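Polyphosphate kinase (Porphyromonas gingivalis, PDB 2O8R) probably catalyses the reversible transfer of the terminal phosphate of ATP onto a growing chain of inorganic polyphosphate, with magnesium as cofactor. Local coordinates at residues M26-R31 with Y99-D104; D37-L42 with A307-P312; Q105-L110 with L117-P122. The protein carries 3 engineered substitutions. All coordinates share one frame; numbering follows the deposited sequence.

Contact 1 of 3, residues M26-R31 with Y99-D104; sequences MEAADR and YRIFYD
Ile101 meets Ala28 and Ala29 here without any aromatic ring between them. The three rings of 99-104 belong to other sides of the same helix, and within the segment these rings also meet one another. Phe102 CD2 stands 3.9 Å above one face of the Tyr103 ring, over its centre. The edge of the Tyr99 ring is met in its own plane by Tyr103 CD2. The hydroxyl of Tyr99 is hydrogen-bonded to Tyr300 O, which ties this side of the helix to a residue in the range of the middle domain.

The contact proper is small and apolar, burying 139 Å² in total. Ile101 spreads its two branches over two successive alanines. CG2 is trans to the backbone N (CG1 chi1 -62°) and lies over the backbone of Ala28, with Ile101 CG2 3.7 Å from Ala28 O. The methyl of Ala28 is farther off, with its CB 4.3 Å from Ile101 CG2. The other branch runs on extended from CG1, and Ile101 CD1 comes 3.8 Å from Ala29 CB.

This is helix-helix packing in the largely helical N-terminal domain of the PPK1 family. The helices are 13-29 and 83-112, and the small alanine side chains let the backbones come near. Ala29 CA and Ile101 CA are 6.1 Å apart. Helix 35-63 takes the adjoining face: Leu42 packs on both Ala28 and Phe102.

Helix 83-112 is not regular here, because a wider pi-type turn follows Ile101 at 102-104. On the far side of 26-31, Glu27 forms salt bridges to Arg23 and Lys655. Lys655 lies in the C-terminal part of the chain.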
loop_
_atom_site.group_PDB
_atom_site.type_symbol
_atom_site.label_atom_id
_atom_site.label_comp_id
_atom_site.label_asym_id
_atom_site.label_seq_id
_atom_site.Cartn_x
_atom_site.Cartn_y
_atom_site.Cartn_z
HETATM N N MSE A 26 6.377 17.832 -24.940
HETATM C CA MSE A 26 5.645 18.077 -26.177
HETATM C C MSE A 26 4.279 17.397 -26.237
HETATM O O MSE A 26 3.329 17.993 -26.758
HETATM C CB MSE A 26 6.483 17.700 -27.381
HETATM C CG MSE A 26 7.517 18.746 -27.699
HETATM SE SE MSE A 26 8.972 18.069 -28.798
HETATM C CE MSE A 26 9.727 19.812 -29.302
ATOM N N GLU A 27 4.168 16.173 -25.706
ATOM C CA GLU A 27 2.871 15.504 -25.655
ATOM C C GLU A 27 1.887 16.401 -24.953
ATOM O O GLU A 27 0.738 16.511 -25.376
ATOM C CB GLU A 27 2.931 14.165 -24.944
ATOM C CG GLU A 27 3.427 13.030 -25.810
ATOM C CD GLU A 27 2.397 12.565 -26.812
ATOM O OE1 GLU A 27 1.205 12.589 -26.479
ATOM O OE2 GLU A 27 2.775 12.162 -27.927
ATOM N N ALA A 28 2.358 17.068 -23.902
ATOM C CA ALA A 28 1.529 18.010 -23.170
ATOM C C ALA A 28 1.065 19.185 -24.036
ATOM O O ALA A 28 -0.053 19.666 -23.873
ATOM C CB ALA A 28 2.255 18.498 -21.961
ATOM N N ALA A 29 1.909 19.609 -24.979
ATOM C CA ALA A 29 1.619 20.730 -25.887
ATOM C C ALA A 29 0.737 20.347 -27.063
ATOM O O ALA A 29 0.307 21.223 -27.822
ATOM C CB ALA A 29 2.921 21.349 -26.405
ATOM N N ASP A 30 0.483 19.047 -27.228
ATOM C CA ASP A 30 -0.275 18.546 -28.374
ATOM C C ASP A 30 -1.757 18.807 -28.194
ATOM O O ASP A 30 -2.475 18.015 -27.566
ATOM C CB ASP A 30 -0.013 17.052 -28.606
ATOM C CG ASP A 30 -0.695 16.509 -29.873
ATOM O OD1 ASP A 30 -1.415 17.263 -30.561
ATOM O OD2 ASP A 30 -0.511 15.312 -30.181
ATOM N N ARG A 31 -2.219 19.898 -28.795
ATOM C CA ARG A 31 -3.605 20.316 -28.636
ATOM C C ARG A 31 -4.620 19.391 -29.262
ATOM O O ARG A 31 -5.809 19.585 -29.057
ATOM C CB ARG A 31 -3.811 21.754 -29.107
ATOM C CG ARG A 31 -3.386 22.736 -28.045
ATOM C CD ARG A 31 -3.244 24.126 -28.556
ATOM N NE ARG A 31 -4.517 24.688 -28.989
ATOM C CZ ARG A 31 -5.409 25.246 -28.180
ATOM N NH1 ARG A 31 -5.183 25.319 -26.870
ATOM N NH2 ARG A 31 -6.535 25.727 -28.690
ATOM N N TYR A 99 5.320 26.064 -18.076
ATOM C CA TYR A 99 4.352 27.012 -17.546
ATOM C C TYR A 99 3.496 27.690 -18.617
ATOM O O TYR A 99 2.315 27.967 -18.390
ATOM C CB TYR A 99 5.034 28.014 -16.627
ATOM C CG TYR A 99 5.297 27.447 -15.244
ATOM C CD1 TYR A 99 4.328 27.510 -14.240
ATOM C CD2 TYR A 99 6.506 26.838 -14.941
ATOM C CE1 TYR A 99 4.564 26.988 -12.972
ATOM C CE2 TYR A 99 6.751 26.317 -13.676
ATOM C CZ TYR A 99 5.779 26.393 -12.704
ATOM O OH TYR A 99 6.042 25.884 -11.462
ATOM N N ARG A 100 4.087 27.925 -19.786
ATOM C CA ARG A 100 3.334 28.377 -20.944
ATOM C C ARG A 100 2.232 27.378 -21.290
ATOM O O ARG A 100 1.080 27.758 -21.441
ATOM C CB ARG A 100 4.252 28.623 -22.144
ATOM C CG ARG A 100 4.665 30.074 -22.311
ATOM C CD ARG A 100 5.452 30.289 -23.592
ATOM N NE ARG A 100 6.852 29.908 -23.437
ATOM C CZ ARG A 100 7.480 28.998 -24.175
ATOM N NH1 ARG A 100 6.844 28.367 -25.154
ATOM N NH2 ARG A 100 8.757 28.728 -23.933
ATOM N N ILE A 101 2.576 26.098 -21.376
ATOM C CA ILE A 101 1.575 25.067 -21.638
ATOM C C ILE A 101 0.512 25.066 -20.548
ATOM O O ILE A 101 -0.680 25.035 -20.839
ATOM C CB ILE A 101 2.216 23.677 -21.776
ATOM C CG1 ILE A 101 3.177 23.682 -22.955
ATOM C CG2 ILE A 101 1.171 22.623 -22.055
ATOM C CD1 ILE A 101 4.107 22.527 -22.993
ATOM N N PHE A 102 0.950 25.154 -19.296
ATOM C CA PHE A 102 0.039 25.057 -18.158
ATOM C C PHE A 102 -0.946 26.218 -18.072
ATOM O O PHE A 102 -2.158 26.015 -17.962
ATOM C CB PHE A 102 0.823 24.932 -16.853
ATOM C CG PHE A 102 -0.045 24.747 -15.644
ATOM C CD1 PHE A 102 -0.780 23.579 -15.473
ATOM C CD2 PHE A 102 -0.123 25.733 -14.671
ATOM C CE1 PHE A 102 -1.580 23.400 -14.362
ATOM C CE2 PHE A 102 -0.923 25.556 -13.558
ATOM C CZ PHE A 102 -1.656 24.390 -13.405
ATOM N N TYR A 103 -0.420 27.431 -18.140
ATOM C CA TYR A 103 -1.239 28.622 -17.982
ATOM C C TYR A 103 -1.947 29.055 -19.256
ATOM O O TYR A 103 -3.046 29.599 -19.198
ATOM C CB TYR A 103 -0.385 29.782 -17.484
ATOM C CG TYR A 103 -0.003 29.686 -16.035
ATOM C CD1 TYR A 103 -0.964 29.771 -15.049
ATOM C CD2 TYR A 103 1.320 29.534 -15.654
ATOM C CE1 TYR A 103 -0.624 29.700 -13.721
ATOM C CE2 TYR A 103 1.668 29.463 -14.331
ATOM C CZ TYR A 103 0.690 29.545 -13.366
ATOM O OH TYR A 103 1.016 29.468 -12.034
ATOM N N ASP A 104 -1.306 28.841 -20.403
ATOM C CA ASP A 104 -1.847 29.332 -21.665
ATOM C C ASP A 104 -2.724 28.324 -22.371
ATOM O O ASP A 104 -3.506 28.688 -23.244
ATOM C CB ASP A 104 -0.731 29.789 -22.609
ATOM C CG ASP A 104 0.167 30.813 -21.980
ATOM O OD1 ASP A 104 -0.337 31.586 -21.142
ATOM O OD2 ASP A 104 1.369 30.845 -22.314
#

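Contact 2 of 3, residues D37-L42 with A307-P312; sequences DRIKFL and AMLPNP
Lys40 and Ile39 of helix 35-63 reach across to Ala307 and Leu309. The helix belongs to the N-terminal helical domain of PPK1. Residues 307-312 start in a short 3-10 segment and run on as a loop, after the last strand of the six-stranded sheet of the middle region. The contact therefore joins two parts of the fold that are far apart in sequence. Two neighbouring side chains do the work, one polar and one apolar.

Lys40 starts off to the side of the loop, and its chain is bent at chi2 (58°). Beyond the bend chi3 and chi4 are extended. This carries the ammonium group to the loop, while CE passes 3.9 Å from Ala307 O. Lys40 NZ donates a hydrogen bond of 2.9 Å to Ala307 O. The donor stands well off the line of the carbonyl and is tilted out of the carbonyl plane.

Ile39 points toward the loop. Its CG1 is trans to the carbonyl carbon (chi1 -67°) and its chain is extended to CD1. Leu309 has CG trans to its backbone N (chi1 -174°), and it too points into the contact. These torsions bring Ile39 CD1 and Leu309 CD2 to each other, and the two side chains cross at about a right angle. Ile106 and Leu110 of helix 83-112 also pack on Ile39, so this methyl pair borders the helical core.

On the other side of the loop Met308, a selenomethionine, turns away and packs on Asp411 of the second subunit. Lys40 lies about 11 Å, side chain to side chain, from Asn48, a residue predicted to bind ATP. Ile39 CD1 rests on Leu309 CD2, at 3.8 Å.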
loop_
_atom_site.group_PDB
_atom_site.type_symbol
_atom_site.label_atom_id
_atom_site.label_comp_id
_atom_site.label_asym_id
_atom_site.label_seq_id
_atom_site.Cartn_x
_atom_site.Cartn_y
_atom_site.Cartn_z
ATOM N N ASP A 37 -5.046 13.592 -21.059
ATOM C CA ASP A 37 -3.865 12.961 -21.651
ATOM C C ASP A 37 -2.657 13.862 -21.517
ATOM O O ASP A 37 -1.582 13.402 -21.145
ATOM C CB ASP A 37 -4.079 12.631 -23.130
ATOM C CG ASP A 37 -5.174 11.613 -23.348
ATOM O OD1 ASP A 37 -5.755 11.095 -22.360
ATOM O OD2 ASP A 37 -5.450 11.336 -24.528
ATOM N N ARG A 38 -2.849 15.143 -21.814
ATOM C CA ARG A 38 -1.774 16.115 -21.748
ATOM C C ARG A 38 -1.344 16.371 -20.310
ATOM O O ARG A 38 -0.146 16.395 -20.009
ATOM C CB ARG A 38 -2.200 17.410 -22.422
ATOM C CG ARG A 38 -2.587 17.215 -23.870
ATOM C CD ARG A 38 -2.915 18.535 -24.489
ATOM N NE ARG A 38 -4.341 18.710 -24.707
ATOM C CZ ARG A 38 -4.914 19.876 -24.981
ATOM N NH1 ARG A 38 -4.186 20.982 -25.052
ATOM N NH2 ARG A 38 -6.222 19.941 -25.159
ATOM N N ILE A 39 -2.321 16.543 -19.426
ATOM C CA ILE A 39 -2.070 16.733 -17.997
ATOM C C ILE A 39 -1.212 15.610 -17.392
ATOM O O ILE A 39 -0.260 15.883 -16.632
ATOM C CB ILE A 39 -3.396 16.861 -17.217
ATOM C CG1 ILE A 39 -4.107 18.168 -17.609
ATOM C CG2 ILE A 39 -3.151 16.761 -15.701
ATOM C CD1 ILE A 39 -5.172 18.622 -16.635
ATOM N N LYS A 40 -1.551 14.363 -17.743
ATOM C CA LYS A 40 -0.743 13.187 -17.400
ATOM C C LYS A 40 0.708 13.354 -17.823
ATOM O O LYS A 40 1.611 13.055 -17.048
ATOM C CB LYS A 40 -1.308 11.914 -18.033
ATOM C CG LYS A 40 -1.952 10.931 -17.057
ATOM C CD LYS A 40 -3.095 11.541 -16.259
ATOM C CE LYS A 40 -3.255 10.804 -14.945
ATOM N NZ LYS A 40 -4.197 11.521 -14.056
ATOM N N PHE A 41 0.931 13.849 -19.037
ATOM C CA PHE A 41 2.291 14.000 -19.534
ATOM C C PHE A 41 3.086 15.127 -18.866
ATOM O O PHE A 41 4.306 15.038 -18.729
ATOM C CB PHE A 41 2.314 14.079 -21.065
ATOM C CG PHE A 41 2.390 12.743 -21.701
ATOM C CD1 PHE A 41 1.252 11.982 -21.866
ATOM C CD2 PHE A 41 3.612 12.202 -22.055
ATOM C CE1 PHE A 41 1.317 10.718 -22.414
ATOM C CE2 PHE A 41 3.682 10.943 -22.598
ATOM C CZ PHE A 41 2.522 10.194 -22.769
ATOM N N LEU A 42 2.385 16.164 -18.434
ATOM C CA LEU A 42 2.992 17.217 -17.643
ATOM C C LEU A 42 3.525 16.572 -16.361
ATOM O O LEU A 42 4.695 16.716 -16.018
ATOM C CB LEU A 42 1.945 18.291 -17.333
ATOM C CG LEU A 42 2.163 19.777 -17.622
ATOM C CD1 LEU A 42 2.963 20.012 -18.894
ATOM C CD2 LEU A 42 0.816 20.552 -17.647
ATOM N N ALA A 307 -1.069 14.535 -11.775
ATOM C CA ALA A 307 -1.601 13.192 -11.975
ATOM C C ALA A 307 -2.768 12.909 -11.036
ATOM O O ALA A 307 -3.530 11.971 -11.261
ATOM C CB ALA A 307 -0.500 12.153 -11.774
HETATM N N MSE A 308 -2.897 13.726 -9.993
HETATM C CA MSE A 308 -3.952 13.588 -8.993
HETATM C C MSE A 308 -5.117 14.537 -9.226
HETATM O O MSE A 308 -6.063 14.563 -8.437
HETATM C CB MSE A 308 -3.399 13.840 -7.578
HETATM C CG MSE A 308 -2.502 12.736 -7.025
HETATM SE SE MSE A 308 -3.328 10.959 -7.125
HETATM C CE MSE A 308 -4.783 11.158 -5.840
ATOM N N LEU A 309 -5.045 15.349 -10.273
ATOM C CA LEU A 309 -6.143 16.254 -10.565
ATOM C C LEU A 309 -7.296 15.417 -11.057
ATOM O O LEU A 309 -7.155 14.683 -12.024
ATOM C CB LEU A 309 -5.763 17.269 -11.632
ATOM C CG LEU A 309 -6.834 18.329 -11.877
ATOM C CD1 LEU A 309 -7.039 19.168 -10.609
ATOM C CD2 LEU A 309 -6.464 19.204 -13.071
ATOM N N PRO A 310 -8.428 15.489 -10.360
ATOM C CA PRO A 310 -9.575 14.684 -10.741
ATOM C C PRO A 310 -10.165 15.130 -12.064
ATOM O O PRO A 310 -10.174 16.324 -12.347
ATOM C CB PRO A 310 -10.583 14.953 -9.617
ATOM C CG PRO A 310 -9.810 15.578 -8.518
ATOM C CD PRO A 310 -8.694 16.304 -9.166
ATOM N N ASN A 311 -10.618 14.169 -12.868
ATOM C CA ASN A 311 -11.470 14.441 -14.017
ATOM C C ASN A 311 -12.904 14.085 -13.660
ATOM O O ASN A 311 -13.291 12.919 -13.770
ATOM C CB ASN A 311 -11.023 13.614 -15.219
ATOM C CG ASN A 311 -11.963 13.740 -16.425
ATOM O OD1 ASN A 311 -12.923 14.519 -16.433
ATOM N ND2 ASN A 311 -11.674 12.967 -17.457
ATOM N N PRO A 312 -13.709 15.090 -13.262
ATOM C CA PRO A 312 -15.104 14.883 -12.907
ATOM C C PRO A 312 -16.004 14.534 -14.092
ATOM O O PRO A 312 -17.207 14.396 -13.909
ATOM C CB PRO A 312 -15.518 16.236 -12.345
ATOM C CG PRO A 312 -14.668 17.188 -13.054
ATOM C CD PRO A 312 -13.341 16.509 -13.147
#

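Contact 3 of 3, residues Q105-L110 with L117-P122; sequences QILPTL and LRTHAP. With SO4 (sulfate ion), chain J; SO4 (sulfate ion), chain H.
A helix-turn-strand connection brings Leu107 onto Leu117 and Thr119. Helix 83-112 turns back into strand 115-118, an outermost strand of a small three-stranded mixed sheet. The helix is kinked at Pro108, whose ring nitrogen carries no hydrogen to donate to the preceding turn.

Leu107 has CG trans to its carbonyl carbon (chi1 -65°); one methyl reaches the strand and the other the loop after it. Leu107 CD2 lies 3.7 Å from Leu117 CB and is also near Leu117 CD2; the two side chains cross obliquely. The other methyl, Leu107 CD1, is 4.2 Å from Thr119 OG1. Behind Leu117, Tyr206 and Phe208 of strand 204-208 extend the apolar cluster.

Past the strand the backbone holds a sulfate, probably from the crystallisation liquor. Thr119 N donates to O4 of the chain J sulfate at 2.6 Å, with an N-H...O angle of 152°. His120 N donates to O3 of the same ion at 2.7 Å. Two successive amides thus grip one anion through different oxygens. A second sulfate, chain H, lies by Arg118 NH1, but that bond is modelled too short to be certain. Pro122 CB sits over one face of the Arg118 guanidinium, toward its rim. The Thr119 methyl covers one face of the His120 ring, with CG2 3.4 Å above the plane, over its centre.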
loop_
_atom_site.group_PDB
_atom_site.type_symbol
_atom_site.label_atom_id
_atom_site.label_comp_id
_atom_site.label_asym_id
_atom_site.label_seq_id
_atom_site.Cartn_x
_atom_site.Cartn_y
_atom_site.Cartn_z
ATOM N N GLN A 105 -2.600 27.057 -22.010
ATOM C CA GLN A 105 -3.335 26.040 -22.736
ATOM C C GLN A 105 -4.140 25.126 -21.825
ATOM O O GLN A 105 -5.366 25.063 -21.939
ATOM C CB GLN A 105 -2.396 25.249 -23.641
ATOM C CG GLN A 105 -1.890 26.032 -24.832
ATOM C CD GLN A 105 -0.928 25.239 -25.704
ATOM O OE1 GLN A 105 -0.399 24.203 -25.290
ATOM N NE2 GLN A 105 -0.696 25.726 -26.922
ATOM N N ILE A 106 -3.468 24.450 -20.902
ATOM C CA ILE A 106 -4.152 23.511 -20.014
ATOM C C ILE A 106 -5.298 24.153 -19.220
ATOM O O ILE A 106 -6.462 23.785 -19.426
ATOM C CB ILE A 106 -3.184 22.800 -19.076
ATOM C CG1 ILE A 106 -2.043 22.183 -19.886
ATOM C CG2 ILE A 106 -3.923 21.745 -18.243
ATOM C CD1 ILE A 106 -2.404 20.924 -20.606
ATOM N N LEU A 107 -4.980 25.115 -18.352
ATOM C CA LEU A 107 -6.018 25.800 -17.550
ATOM C C LEU A 107 -7.168 26.367 -18.387
ATOM O O LEU A 107 -8.339 26.143 -18.051
ATOM C CB LEU A 107 -5.435 26.872 -16.612
ATOM C CG LEU A 107 -4.534 26.297 -15.527
ATOM C CD1 LEU A 107 -4.085 27.339 -14.528
ATOM C CD2 LEU A 107 -5.280 25.183 -14.860
ATOM N N PRO A 108 -6.848 27.086 -19.478
ATOM C CA PRO A 108 -7.877 27.506 -20.434
ATOM C C PRO A 108 -8.692 26.366 -21.046
ATOM O O PRO A 108 -9.900 26.507 -21.199
ATOM C CB PRO A 108 -7.066 28.207 -21.528
ATOM C CG PRO A 108 -5.883 28.682 -20.848
ATOM C CD PRO A 108 -5.532 27.609 -19.870
ATOM N N THR A 109 -8.047 25.258 -21.411
ATOM C CA THR A 109 -8.776 24.133 -22.012
ATOM C C THR A 109 -9.691 23.455 -20.992
ATOM O O THR A 109 -10.811 23.075 -21.312
ATOM C CB THR A 109 -7.830 23.083 -22.605
ATOM O OG1 THR A 109 -6.763 23.731 -23.289
ATOM C CG2 THR A 109 -8.555 22.210 -23.579
ATOM N N LEU A 110 -9.209 23.317 -19.758
ATOM C CA LEU A 110 -10.034 22.803 -18.662
ATOM C C LEU A 110 -11.324 23.608 -18.513
ATOM O O LEU A 110 -12.397 23.047 -18.333
ATOM C CB LEU A 110 -9.245 22.782 -17.351
ATOM C CG LEU A 110 -8.197 21.659 -17.185
ATOM C CD1 LEU A 110 -7.264 21.975 -16.030
ATOM C CD2 LEU A 110 -8.806 20.265 -16.993
ATOM N N LEU A 117 -9.674 25.126 -12.390
ATOM C CA LEU A 117 -8.614 24.917 -11.442
ATOM C C LEU A 117 -8.206 26.308 -11.069
ATOM O O LEU A 117 -7.613 27.024 -11.872
ATOM C CB LEU A 117 -7.447 24.153 -12.066
ATOM C CG LEU A 117 -6.240 23.949 -11.131
ATOM C CD1 LEU A 117 -6.665 23.413 -9.766
ATOM C CD2 LEU A 117 -5.209 23.030 -11.750
ATOM N N ARG A 118 -8.553 26.710 -9.860
ATOM C CA ARG A 118 -8.350 28.089 -9.477
ATOM C C ARG A 118 -6.903 28.372 -9.183
ATOM O O ARG A 118 -6.202 27.592 -8.530
ATOM C CB ARG A 118 -9.266 28.509 -8.323
ATOM C CG ARG A 118 -10.609 29.049 -8.814
ATOM C CD ARG A 118 -11.191 30.078 -7.855
ATOM N NE ARG A 118 -12.216 29.483 -7.012
ATOM C CZ ARG A 118 -13.517 29.569 -7.255
ATOM N NH1 ARG A 118 -13.957 30.239 -8.308
ATOM N NH2 ARG A 118 -14.379 28.988 -6.445
ATOM N N THR A 119 -6.455 29.503 -9.692
ATOM C CA THR A 119 -5.073 29.886 -9.576
ATOM C C THR A 119 -4.975 31.115 -8.660
ATOM O O THR A 119 -3.892 31.474 -8.192
ATOM C CB THR A 119 -4.502 30.109 -10.978
ATOM O OG1 THR A 119 -3.189 29.549 -11.062
ATOM C CG2 THR A 119 -4.499 31.575 -11.350
ATOM N N HIS A 120 -6.133 31.727 -8.394
ATOM C CA HIS A 120 -6.287 32.792 -7.396
ATOM C C HIS A 120 -7.364 32.410 -6.378
ATOM O O HIS A 120 -8.001 31.352 -6.513
ATOM C CB HIS A 120 -6.646 34.110 -8.073
ATOM C CG HIS A 120 -5.727 34.480 -9.197
ATOM N ND1 HIS A 120 -6.174 34.712 -10.481
ATOM C CD2 HIS A 120 -4.383 34.647 -9.231
ATOM C CE1 HIS A 120 -5.147 35.017 -11.256
ATOM N NE2 HIS A 120 -4.049 34.981 -10.523
ATOM N N ALA A 121 -7.571 33.260 -5.368
ATOM C CA ALA A 121 -8.512 32.945 -4.263
ATOM C C ALA A 121 -9.940 33.261 -4.658
ATOM O O ALA A 121 -10.172 34.261 -5.329
ATOM C CB ALA A 121 -8.137 33.698 -3.005
ATOM N N PRO A 122 -10.905 32.417 -4.251
ATOM C CA PRO A 122 -12.268 32.606 -4.757
ATOM C C PRO A 122 -12.869 33.883 -4.215
ATOM O O PRO A 122 -12.532 34.286 -3.108
ATOM C CB PRO A 122 -13.021 31.410 -4.183
ATOM C CG PRO A 122 -12.254 31.044 -2.951
ATOM C CD PRO A 122 -10.827 31.288 -3.312
HETATM S S SO4 J . -8.463 31.841 -11.009
HETATM O O1 SO4 J . -9.772 32.049 -11.622
HETATM O O2 SO4 J . -7.594 32.957 -11.354
HETATM O O3 SO4 J . -8.622 31.761 -9.559
HETATM O O4 SO4 J . -7.868 30.614 -11.526
HETATM S S SO4 H . -14.339 33.399 -8.653
HETATM O O1 SO4 H . -15.435 33.010 -9.540
HETATM O O2 SO4 H . -13.926 34.764 -8.960
HETATM O O3 SO4 H . -14.777 33.302 -7.258
HETATM O O4 SO4 H . -13.196 32.518 -8.866
#

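In the fold
Contact 1 is buried; contacts 2 and 3 are partly buried. Contacts 1 and 3 share helix 83-112 and follow each other along it: the backbone pairs Ile101 O with Ile106 N and Phe102 O with Leu107 N probably are hydrogen bonds that join them. Contact 2 uses helix 35-63, which lies against both others: Phe41 packs on Glu27, and Arg38 on Thr109. Contact 1 is van der Waals packing between helices. Contact 2 adds a lysine-carbonyl bond where a helix meets a loop. Contact 3 is apolar between helix and strand, and its loop holds sulfate in the crystal. It lies farthest from the centre of the chain, at about 28 Å between centres.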